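Side-chain contacts in acetyl-CoA acetyltransferase (Bacillus anthracis, PDB 3SS6), which probably catalyses the reversible condensation of two acetyl-CoA molecules to acetoacetyl-CoA and coenzyme A: residues L189-I192 / Y196-D199; V339-S344 / I364-R369. All blocks are in the same frame, centred on the assembly; numbering follows the deposited sequence.

Contact 1: L189-I192 / Y196-D199; sequences LKAI and YFDD
Y196 folds its side chain back over the end of helix 174-194 and meets A191 and K190. Its CB lies 3.6 Å from A191 O, and CG is also near that oxygen. CD2 rests against both A191 CA and CB, 3.6 Å from the methyl. CE2 and CZ approach K190 NZ, which comes obliquely to the ring, 3.5 Å from CZ. At the tip, OH accepts a hydrogen bond of 2.8 Å from K190 NZ. The lysine reaches it with CG anti to its N (chi1 -169°) and bends at chi2 and chi4. S194 OG also bonds this NZ, so two hydroxyls hold the ammonium. The A191 methyl also sits over one face of F197, 4.1 Å from the centroid of that ring, in a CH-pi contact. I192 CG1 packs on the same ring, 3.8 Å from F197 CD2. One direct backbone bond and one water tie the turn to the helix end. Y196 N donates to A191 O at 3.0 Å. Water 1 accepts from F197 N and donates to I192 O and D198 OD1. The A191-Y196 bond is of the six-to-one kind found where an alpha-helix ends and the chain turns away.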
loop_
_atom_site.group_PDB
_atom_site.type_symbol
_atom_site.label_atom_id
_atom_site.label_comp_id
_atom_site.label_asym_id
_atom_site.label_seq_id
_atom_site.Cartn_x
_atom_site.Cartn_y
_atom_site.Cartn_z
ATOM N N LEU A 189 -17.958 -33.503 13.768
ATOM C CA LEU A 189 -18.925 -33.949 12.759
ATOM C C LEU A 189 -20.095 -34.691 13.398
ATOM O O LEU A 189 -21.251 -34.465 13.035
ATOM C CB LEU A 189 -18.251 -34.829 11.690
ATOM C CG LEU A 189 -17.274 -34.056 10.787
ATOM C CD1 LEU A 189 -16.331 -34.989 10.028
ATOM C CD2 LEU A 189 -18.023 -33.146 9.814
ATOM N N LYS A 190 -19.787 -35.564 14.354
ATOM C CA LYS A 190 -20.807 -36.324 15.064
ATOM C C LYS A 190 -21.731 -35.394 15.852
ATOM O O LYS A 190 -22.947 -35.539 15.801
ATOM C CB LYS A 190 -20.150 -37.361 15.986
ATOM C CG LYS A 190 -21.093 -38.400 16.580
ATOM C CD LYS A 190 -21.866 -37.873 17.780
ATOM C CE LYS A 190 -22.561 -39.026 18.511
ATOM N NZ LYS A 190 -23.903 -38.634 19.022
ATOM N N ALA A 191 -21.154 -34.433 16.570
ATOM C CA ALA A 191 -21.965 -33.491 17.338
ATOM C C ALA A 191 -22.880 -32.696 16.420
ATOM O O ALA A 191 -24.052 -32.470 16.724
ATOM C CB ALA A 191 -21.081 -32.552 18.145
ATOM N N ILE A 192 -22.336 -32.261 15.294
ATOM C CA ILE A 192 -23.125 -31.505 14.337
ATOM C C ILE A 192 -24.304 -32.336 13.828
ATOM O O ILE A 192 -25.446 -31.873 13.833
ATOM C CB ILE A 192 -22.262 -31.012 13.171
ATOM C CG1 ILE A 192 -21.301 -29.923 13.666
ATOM C CG2 ILE A 192 -23.144 -30.477 12.054
ATOM C CD1 ILE A 192 -20.189 -29.596 12.686
ATOM N N TYR A 196 -26.281 -31.465 18.486
ATOM C CA TYR A 196 -25.822 -30.963 19.785
ATOM C C TYR A 196 -25.640 -29.437 19.817
ATOM O O TYR A 196 -25.778 -28.808 20.879
ATOM C CB TYR A 196 -24.493 -31.611 20.195
ATOM C CG TYR A 196 -24.536 -33.095 20.479
ATOM C CD1 TYR A 196 -25.744 -33.780 20.601
ATOM C CD2 TYR A 196 -23.357 -33.811 20.654
ATOM C CE1 TYR A 196 -25.768 -35.140 20.871
ATOM C CE2 TYR A 196 -23.376 -35.165 20.917
ATOM C CZ TYR A 196 -24.579 -35.824 21.027
ATOM O OH TYR A 196 -24.583 -37.177 21.291
ATOM N N PHE A 197 -25.305 -28.849 18.674
ATOM C CA PHE A 197 -24.991 -27.418 18.625
ATOM C C PHE A 197 -26.186 -26.585 18.156
ATOM O O PHE A 197 -26.095 -25.366 18.056
ATOM C CB PHE A 197 -23.825 -27.138 17.666
ATOM C CG PHE A 197 -22.527 -27.814 18.036
ATOM C CD1 PHE A 197 -22.228 -28.133 19.354
ATOM C CD2 PHE A 197 -21.599 -28.119 17.052
ATOM C CE1 PHE A 197 -21.012 -28.747 19.675
ATOM C CE2 PHE A 197 -20.395 -28.722 17.363
ATOM C CZ PHE A 197 -20.097 -29.035 18.675
ATOM N N ASP A 198 -27.296 -27.240 17.834
ATOM C CA ASP A 198 -28.446 -26.537 17.279
ATOM C C ASP A 198 -28.897 -25.360 18.142
ATOM O O ASP A 198 -29.138 -24.263 17.635
ATOM C CB ASP A 198 -29.624 -27.510 17.134
ATOM C CG ASP A 198 -29.463 -28.456 15.973
ATOM O OD1 ASP A 198 -28.416 -28.430 15.302
ATOM O OD2 ASP A 198 -30.401 -29.243 15.733
ATOM N N ASP A 199 -29.020 -25.589 19.444
ATOM C CA ASP A 199 -29.541 -24.577 20.367
ATOM C C ASP A 199 -28.597 -23.388 20.529
ATOM O O ASP A 199 -29.032 -22.236 20.630
ATOM C CB ASP A 199 -29.801 -25.183 21.751
ATOM C CG ASP A 199 -30.966 -26.155 21.766
ATOM O OD1 ASP A 199 -31.915 -25.968 20.977
ATOM O OD2 ASP A 199 -30.930 -27.103 22.581
HETATM O O HOH W 1 -25.620 -29.484 15.779
#

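Contact 2: V339-S344 / I364-R369; sequences VNVNGS and IHELKR
A type I beta turn, N340 to G343, brings V341 and N342 up to E366 on helix 352-370, in the C-terminal thiolase domain. The turn is closed by G343 N bonding to N340 O. At the start of the turn, N340 ND2 bonds I317 O of strand 314-317. Both V341 and N342 point their CB toward the helix, and E366 points its CB toward the turn. The N342 and E366 side chains come from opposite directions. E366 CG stands anti to its backbone N (chi1 -177°), and the chain bends at chi2, which swings the carboxylate around toward R369. V341 CG2 lies against the aliphatic part of the glutamate, 3.7 Å from E366 CG. N342 ND2 gives a weak hydrogen bond of 3.0 Å to E366 OE1. The amide and carboxylate planes stand 85° apart. Water 2 makes a second link, donating to N342 OD1 at 2.7 Å and to E366 OE2 at 3.0 Å. One turn along the helix, R369 grips the carboxylate side-on. Its NE bonds E366 OE1 at 2.9 Å, nearly straight at 171°, and its NH2 bonds E366 OE2 at 2.8 Å. Both oxygens are met on their syn sides, though the donors are tilted out of the carboxylate plane. R370 NE forms a further salt bridge to E366 OE2. E366 is buried, but each carboxylate oxygen has more than one donor. Two arginines at one carboxylate would probably keep it ionised, and the short bonds to R369 fix its rotation. The weak N342 bond probably contributes less than the arginines to holding the carboxylate in place.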
loop_
_atom_site.group_PDB
_atom_site.type_symbol
_atom_site.label_atom_id
_atom_site.label_comp_id
_atom_site.label_asym_id
_atom_site.label_seq_id
_atom_site.Cartn_x
_atom_site.Cartn_y
_atom_site.Cartn_z
ATOM N N VAL A 339 -12.574 -34.733 27.984
ATOM C CA VAL A 339 -12.021 -33.485 27.444
ATOM C C VAL A 339 -12.395 -33.259 25.981
ATOM O O VAL A 339 -12.266 -34.160 25.171
ATOM C CB VAL A 339 -10.474 -33.503 27.523
ATOM C CG1 VAL A 339 -9.907 -32.183 27.004
ATOM C CG2 VAL A 339 -10.015 -33.765 28.956
ATOM N N ASN A 340 -12.842 -32.050 25.648
ATOM C CA ASN A 340 -13.138 -31.716 24.256
ATOM C C ASN A 340 -14.020 -32.782 23.598
ATOM O O ASN A 340 -13.700 -33.300 22.518
ATOM C CB ASN A 340 -11.829 -31.534 23.478
ATOM C CG ASN A 340 -11.010 -30.363 23.995
ATOM O OD1 ASN A 340 -11.547 -29.457 24.639
ATOM N ND2 ASN A 340 -9.710 -30.369 23.712
ATOM N N VAL A 341 -15.138 -33.096 24.243
ATOM C CA VAL A 341 -15.881 -34.302 23.881
ATOM C C VAL A 341 -16.640 -34.184 22.562
ATOM O O VAL A 341 -17.076 -35.200 22.011
ATOM C CB VAL A 341 -16.836 -34.772 25.002
ATOM C CG1 VAL A 341 -16.058 -35.069 26.275
ATOM C CG2 VAL A 341 -17.931 -33.738 25.254
ATOM N N ASN A 342 -16.796 -32.956 22.069
ATOM C CA ASN A 342 -17.387 -32.733 20.747
ATOM C C ASN A 342 -16.388 -32.072 19.808
ATOM O O ASN A 342 -16.767 -31.344 18.894
ATOM C CB ASN A 342 -18.661 -31.890 20.849
ATOM C CG ASN A 342 -19.779 -32.615 21.571
ATOM O OD1 ASN A 342 -20.003 -33.800 21.346
ATOM N ND2 ASN A 342 -20.466 -31.914 22.466
ATOM N N GLY A 343 -15.105 -32.302 20.064
ATOM C CA GLY A 343 -14.052 -31.707 19.260
ATOM C C GLY A 343 -13.530 -30.386 19.802
ATOM O O GLY A 343 -14.015 -29.851 20.801
ATOM N N SER A 344 -12.515 -29.853 19.139
ATOM C CA SER A 344 -11.983 -28.564 19.562
ATOM C C SER A 344 -11.348 -27.840 18.388
ATOM O O SER A 344 -11.753 -28.045 17.244
ATOM C CB SER A 344 -11.015 -28.734 20.741
ATOM O OG SER A 344 -10.572 -27.468 21.239
ATOM N N ILE A 364 -20.940 -25.141 28.550
ATOM C CA ILE A 364 -22.188 -24.972 29.289
ATOM C C ILE A 364 -23.289 -25.857 28.726
ATOM O O ILE A 364 -23.983 -26.558 29.467
ATOM C CB ILE A 364 -22.649 -23.509 29.276
ATOM C CG1 ILE A 364 -21.725 -22.658 30.149
ATOM C CG2 ILE A 364 -24.086 -23.407 29.764
ATOM C CD1 ILE A 364 -21.848 -21.160 29.906
ATOM N N HIS A 365 -23.424 -25.853 27.406
ATOM C CA HIS A 365 -24.475 -26.622 26.765
ATOM C C HIS A 365 -24.250 -28.123 26.851
ATOM O O HIS A 365 -25.212 -28.878 26.986
ATOM C CB HIS A 365 -24.663 -26.160 25.317
ATOM C CG HIS A 365 -25.329 -24.824 25.213
ATOM N ND1 HIS A 365 -26.696 -24.670 25.290
ATOM C CD2 HIS A 365 -24.817 -23.578 25.078
ATOM C CE1 HIS A 365 -26.998 -23.386 25.191
ATOM N NE2 HIS A 365 -25.875 -22.703 25.064
ATOM N N GLU A 366 -22.991 -28.555 26.781
ATOM C CA GLU A 366 -22.710 -29.992 26.841
ATOM C C GLU A 366 -22.866 -30.538 28.263
ATOM O O GLU A 366 -23.362 -31.644 28.451
ATOM C CB GLU A 366 -21.325 -30.313 26.242
ATOM C CG GLU A 366 -20.947 -31.816 26.198
ATOM C CD GLU A 366 -21.828 -32.671 25.272
ATOM O OE1 GLU A 366 -22.656 -32.124 24.517
ATOM O OE2 GLU A 366 -21.677 -33.910 25.302
ATOM N N LEU A 367 -22.447 -29.773 29.269
ATOM C CA LEU A 367 -22.731 -30.162 30.651
ATOM C C LEU A 367 -24.233 -30.384 30.815
ATOM O O LEU A 367 -24.670 -31.403 31.355
ATOM C CB LEU A 367 -22.255 -29.091 31.634
ATOM C CG LEU A 367 -20.750 -28.986 31.910
ATOM C CD1 LEU A 367 -20.458 -27.697 32.661
ATOM C CD2 LEU A 367 -20.251 -30.204 32.705
ATOM N N LYS A 368 -25.023 -29.432 30.333
ATOM C CA LYS A 368 -26.477 -29.537 30.483
ATOM C C LYS A 368 -27.052 -30.736 29.731
ATOM O O LYS A 368 -27.907 -31.458 30.255
ATOM C CB LYS A 368 -27.159 -28.238 30.052
ATOM C CG LYS A 368 -26.948 -27.098 31.052
ATOM C CD LYS A 368 -27.819 -25.892 30.728
ATOM C CE LYS A 368 -29.305 -26.250 30.751
ATOM N NZ LYS A 368 -29.770 -26.635 32.121
ATOM N N ARG A 369 -26.574 -30.958 28.510
ATOM C CA ARG A 369 -27.033 -32.088 27.707
ATOM C C ARG A 369 -26.766 -33.423 28.404
ATOM O O ARG A 369 -27.615 -34.326 28.388
ATOM C CB ARG A 369 -26.378 -32.069 26.315
ATOM C CG ARG A 369 -27.005 -33.068 25.339
ATOM C CD ARG A 369 -26.188 -33.201 24.052
ATOM N NE ARG A 369 -24.937 -33.919 24.272
ATOM C CZ ARG A 369 -24.834 -35.244 24.396
ATOM N NH1 ARG A 369 -25.913 -36.019 24.325
ATOM N NH2 ARG A 369 -23.645 -35.798 24.591
HETATM O O HOH W 2 -20.349 -35.663 23.263
#

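Contacts 1 and 2 have centres 10 Å apart and touch directly. N342 fits between A191, Y196 and F197. Y196 CD2 and A191 CB lie 3.4 Å and 3.6 Å from N342 OD1, which sits beside CD2 and close to the tyrosine ring plane. F197 CZ is 3.9 Å from N342 CB. The R369 guanidinium lies over one face of the Y196 ring in a cation-pi contact, with R369 CZ 3.4 Å from Y196 CZ. A191 packs from the other side of that ring. Contact 1 lies in the N-terminal and contact 2 in the C-terminal thiolase domain, and this seam joins them. A bound potassium ion lies about 12 Å from the F197 side chain, and one lies about 13 Å from that of E366. At these distances neither side chain coordinates a potassium ion.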